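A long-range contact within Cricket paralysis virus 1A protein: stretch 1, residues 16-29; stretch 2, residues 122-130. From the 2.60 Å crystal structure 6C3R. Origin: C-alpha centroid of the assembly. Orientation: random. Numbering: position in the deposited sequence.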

# COMPACT_ATOMS: atom_id res chain seq x y z
N GLN A 16 -15.54 28.95 -1.87
CA GLN A 16 -16.43 28.01 -2.56
C GLN A 16 -16.18 26.52 -2.35
O GLN A 16 -17.00 25.72 -2.79
N PHE A 17 -15.08 26.16 -1.71
CA PHE A 17 -14.73 24.75 -1.50
C PHE A 17 -14.60 24.42 -0.02
O PHE A 17 -14.01 23.39 0.35
N GLU A 18 -15.16 25.30 0.82
CA GLU A 18 -15.23 25.07 2.27
C GLU A 18 -13.86 24.77 2.87
O GLU A 18 -13.72 23.87 3.73
N GLY A 19 -12.85 25.49 2.39
CA GLY A 19 -11.49 25.41 2.91
C GLY A 19 -10.66 24.20 2.57
O GLY A 19 -9.57 24.05 3.11
N ASN A 20 -11.13 23.32 1.70
CA ASN A 20 -10.37 22.09 1.42
C ASN A 20 -10.69 21.44 0.08
O ASN A 20 -11.74 21.67 -0.51
N LEU A 21 -9.76 20.61 -0.37
CA LEU A 21 -9.95 19.80 -1.56
C LEU A 21 -9.75 18.35 -1.23
O LEU A 21 -9.08 17.64 -1.95
N ASP A 22 -10.36 17.90 -0.13
CA ASP A 22 -10.34 16.49 0.22
C ASP A 22 -11.33 15.75 -0.68
O ASP A 22 -12.47 16.18 -0.82
N GLY A 23 -10.87 14.66 -1.30
CA GLY A 23 -11.71 13.72 -2.03
C GLY A 23 -11.58 12.33 -1.42
O GLY A 23 -11.41 12.19 -0.22
N PHE A 24 -11.65 11.32 -2.27
CA PHE A 24 -11.67 9.92 -1.86
C PHE A 24 -10.28 9.35 -1.58
O PHE A 24 -9.55 8.98 -2.51
N PHE A 25 -9.91 9.29 -0.29
CA PHE A 25 -8.56 8.88 0.18
C PHE A 25 -7.43 9.64 -0.50
O PHE A 25 -6.32 9.12 -0.65
N CYS A 26 -7.73 10.88 -0.89
CA CYS A 26 -6.77 11.73 -1.56
C CYS A 26 -7.26 13.16 -1.52
O CYS A 26 -8.45 13.42 -1.77
N THR A 27 -6.35 14.08 -1.23
CA THR A 27 -6.63 15.51 -1.25
C THR A 27 -5.61 16.27 -2.13
O THR A 27 -4.46 15.84 -2.28
N PHE A 28 -6.04 17.39 -2.69
CA PHE A 28 -5.18 18.26 -3.49
C PHE A 28 -4.84 19.50 -2.69
O PHE A 28 -5.68 20.00 -1.94
N TYR A 29 -3.61 20.01 -2.86
CA TYR A 29 -3.20 21.32 -2.36
C TYR A 29 -2.91 22.15 -3.57
O TYR A 29 -2.61 21.60 -4.63
N GLN A 122 -16.11 18.36 -8.42
CA GLN A 122 -16.54 16.97 -8.57
C GLN A 122 -15.60 15.98 -7.92
O GLN A 122 -16.04 15.05 -7.25
N TRP A 123 -14.30 16.15 -8.13
CA TRP A 123 -13.29 15.41 -7.39
C TRP A 123 -13.68 15.19 -5.92
O TRP A 123 -13.48 14.09 -5.40
N LYS A 124 -14.21 16.22 -5.25
CA LYS A 124 -14.54 16.13 -3.82
C LYS A 124 -15.67 15.16 -3.48
O LYS A 124 -15.76 14.69 -2.35
N LEU A 125 -16.53 14.90 -4.45
CA LEU A 125 -17.71 14.08 -4.25
C LEU A 125 -17.54 12.61 -4.60
O LEU A 125 -18.50 11.84 -4.44
N VAL A 126 -16.36 12.22 -5.07
CA VAL A 126 -16.07 10.81 -5.44
C VAL A 126 -16.19 9.97 -4.17
O VAL A 126 -15.63 10.33 -3.14
N SER A 127 -16.94 8.87 -4.27
CA SER A 127 -17.31 8.03 -3.11
C SER A 127 -16.87 6.55 -3.19
O SER A 127 -17.12 5.79 -2.26
N SER A 128 -16.26 6.15 -4.30
CA SER A 128 -15.84 4.77 -4.48
C SER A 128 -14.67 4.64 -5.45
O SER A 128 -14.35 5.58 -6.17
N ASN A 129 -14.05 3.46 -5.46
CA ASN A 129 -13.09 3.10 -6.51
C ASN A 129 -13.73 3.14 -7.90
O ASN A 129 -13.16 3.64 -8.86
N ASP A 130 -14.94 2.60 -7.98
CA ASP A 130 -15.62 2.44 -9.26
C ASP A 130 -15.99 3.78 -9.87
O ASP A 130 -15.83 3.98 -11.08

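Three residues, Trp123 and Lys124 from one stretch and Phe24 from the other, account for most of the contact, which buries 624 Å² in total. Measured between CA atoms, the stretches come nearest at Gly23 and Lys124 (4.1 Å). Glycine suits this spot, since a CB on Gly23 would point toward the other stretch and lie 2.8 Å from Trp123 NE1, a clash.

Trp123 leaves its backbone sideways, but chi1 t (161°) and chi2 of -94° carry the indole into the first stretch. There Trp123 NE1 donates a hydrogen bond to Leu21 O (3.3 Å), an acceptor that also receives the backbone N of Phe28. Next to NE1, the CZ2 corner of the six-membered ring meets Cys26, whose t rotamer accompanies a contact of 3.6 Å from Cys26 CB to Trp123 CZ2 and places SG at the edge of that ring. Phe28, with chi1 at -87°, turns its edge toward the indole face; the planes are inclined at 69°, and Phe28 CD2 approaches Trp123 CE2 to 3.5 Å.

Lys124 also starts sideways. Its m, t, p, t conformation runs the aliphatic portion past Asp22, with Lys124 CG 3.5 Å from Asp22 O, and past the edge of the Phe17 ring, 4.3 Å from Lys124 CD to Phe17 CD2. The ammonium thus reaches the type I' turn spanning Phe17 to Asn20, where Lys124 NZ donates to Asn20 O (3.0 Å) and lies 2.7 Å from Phe17 O. Asn20, chi1 p, braces this turn: ND2 donates to Glu18 O, while OD1 accepts from Asp22 N.

Phe24 points toward the second stretch. With chi1 t and chi2 of 53°, its ring packs against backbone, one face covered by Ser127 C and Ser128 N, and Phe24 CE2 3.3 Å from Ser128 C. Phe24 CB meets Val126 CG1 (3.9 Å; Val126 chi1 t), and Phe24 CE2 lies 3.5 Å from Asn129 OD1.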

# COMPACT_ATOMS: atom_id res chain seq x y z
CB GLN A 16 -16.41 28.30 -4.04
CG GLN A 16 -16.93 29.67 -4.38
CD GLN A 16 -16.90 29.91 -5.86
OE1 GLN A 16 -16.57 29.01 -6.64
NE2 GLN A 16 -17.22 31.14 -6.27
CB PHE A 17 -13.41 24.41 -2.24
CG PHE A 17 -13.50 24.49 -3.74
CD1 PHE A 17 -13.37 25.69 -4.40
CD2 PHE A 17 -13.71 23.35 -4.50
CE1 PHE A 17 -13.44 25.77 -5.80
CE2 PHE A 17 -13.79 23.42 -5.89
CZ PHE A 17 -13.66 24.64 -6.55
CB GLU A 18 -16.21 23.94 2.58
CG GLU A 18 -17.53 24.00 1.81
CD GLU A 18 -18.54 22.95 2.26
OE1 GLU A 18 -18.19 22.03 3.05
OE2 GLU A 18 -19.72 23.04 1.82
CB ASN A 20 -10.59 21.06 2.52
CG ASN A 20 -11.89 20.31 2.34
OD1 ASN A 20 -11.91 19.22 1.78
ND2 ASN A 20 -12.98 20.91 2.78
CB LEU A 21 -8.99 20.25 -2.66
CG LEU A 21 -9.16 21.68 -3.12
CD1 LEU A 21 -7.95 22.11 -3.92
CD2 LEU A 21 -10.43 21.83 -3.95
CB ASP A 22 -10.71 16.27 1.69
CG ASP A 22 -9.78 16.98 2.65
OD1 ASP A 22 -8.71 17.49 2.23
OD2 ASP A 22 -10.11 17.03 3.85
CB PHE A 24 -12.39 9.10 -2.94
CG PHE A 24 -12.77 7.72 -2.51
CD1 PHE A 24 -13.51 7.51 -1.34
CD2 PHE A 24 -12.40 6.61 -3.27
CE1 PHE A 24 -13.86 6.24 -0.93
CE2 PHE A 24 -12.76 5.32 -2.86
CZ PHE A 24 -13.49 5.14 -1.70
CB PHE A 25 -8.35 7.36 0.04
CG PHE A 25 -9.34 6.56 0.83
CD1 PHE A 25 -9.38 6.66 2.22
CD2 PHE A 25 -10.26 5.73 0.19
CE1 PHE A 25 -10.31 5.95 2.95
CE2 PHE A 25 -11.19 5.01 0.92
CZ PHE A 25 -11.22 5.12 2.31
CB CYS A 26 -6.57 11.28 -3.01
SG CYS A 26 -5.13 12.03 -3.79
CB THR A 27 -6.68 16.08 0.19
OG1 THR A 27 -7.11 17.44 0.15
CG2 THR A 27 -5.33 16.01 0.90
CB PHE A 28 -5.89 18.75 -4.76
CG PHE A 28 -5.77 17.83 -5.93
CD1 PHE A 28 -4.66 17.90 -6.76
CD2 PHE A 28 -6.79 16.95 -6.25
CE1 PHE A 28 -4.55 17.08 -7.88
CE2 PHE A 28 -6.68 16.12 -7.36
CZ PHE A 28 -5.55 16.18 -8.17
CB TYR A 29 -1.93 21.23 -1.51
CG TYR A 29 -2.05 20.64 -0.12
CD1 TYR A 29 -3.25 20.12 0.39
CD2 TYR A 29 -0.92 20.57 0.70
CE1 TYR A 29 -3.33 19.59 1.67
CE2 TYR A 29 -0.97 20.02 1.98
CZ TYR A 29 -2.18 19.54 2.46
OH TYR A 29 -2.23 18.98 3.72
CB GLN A 122 -16.73 16.59 -10.01
CG GLN A 122 -17.22 15.14 -10.18
CD GLN A 122 -18.46 14.73 -9.37
OE1 GLN A 122 -19.28 15.57 -8.96
NE2 GLN A 122 -18.62 13.41 -9.16
CB TRP A 123 -11.96 16.16 -7.46
CG TRP A 123 -10.97 15.78 -6.41
CD1 TRP A 123 -10.77 16.39 -5.20
CD2 TRP A 123 -10.05 14.70 -6.47
NE1 TRP A 123 -9.78 15.74 -4.51
CE2 TRP A 123 -9.32 14.70 -5.27
CE3 TRP A 123 -9.75 13.74 -7.43
CZ2 TRP A 123 -8.31 13.77 -5.01
CZ3 TRP A 123 -8.75 12.81 -7.18
CH2 TRP A 123 -8.04 12.83 -5.97
CB LYS A 124 -14.94 17.50 -3.26
CG LYS A 124 -13.81 18.49 -3.10
CD LYS A 124 -14.27 19.71 -2.33
CE LYS A 124 -14.34 19.45 -0.84
NZ LYS A 124 -14.52 20.74 -0.12
CB LEU A 125 -18.86 14.67 -5.07
CG LEU A 125 -19.22 16.11 -4.72
CD1 LEU A 125 -20.09 16.73 -5.81
CD2 LEU A 125 -19.89 16.15 -3.36
CB VAL A 126 -14.66 10.65 -6.10
CG1 VAL A 126 -14.30 9.19 -6.33
CG2 VAL A 126 -14.61 11.39 -7.43
CB SER A 127 -18.84 8.05 -2.93
OG SER A 127 -19.31 9.38 -2.92
CB SER A 128 -17.02 3.93 -4.97
OG SER A 128 -17.30 4.18 -6.33
CB ASN A 129 -12.53 1.68 -6.27
CG ASN A 129 -11.73 1.56 -4.98
OD1 ASN A 129 -11.32 2.56 -4.39
ND2 ASN A 129 -11.50 0.32 -4.52
CB ASP A 130 -16.85 1.56 -9.08
CG ASP A 130 -16.49 0.19 -8.55
OD1 ASP A 130 -16.02 -0.62 -9.37
OD2 ASP A 130 -16.63 -0.05 -7.32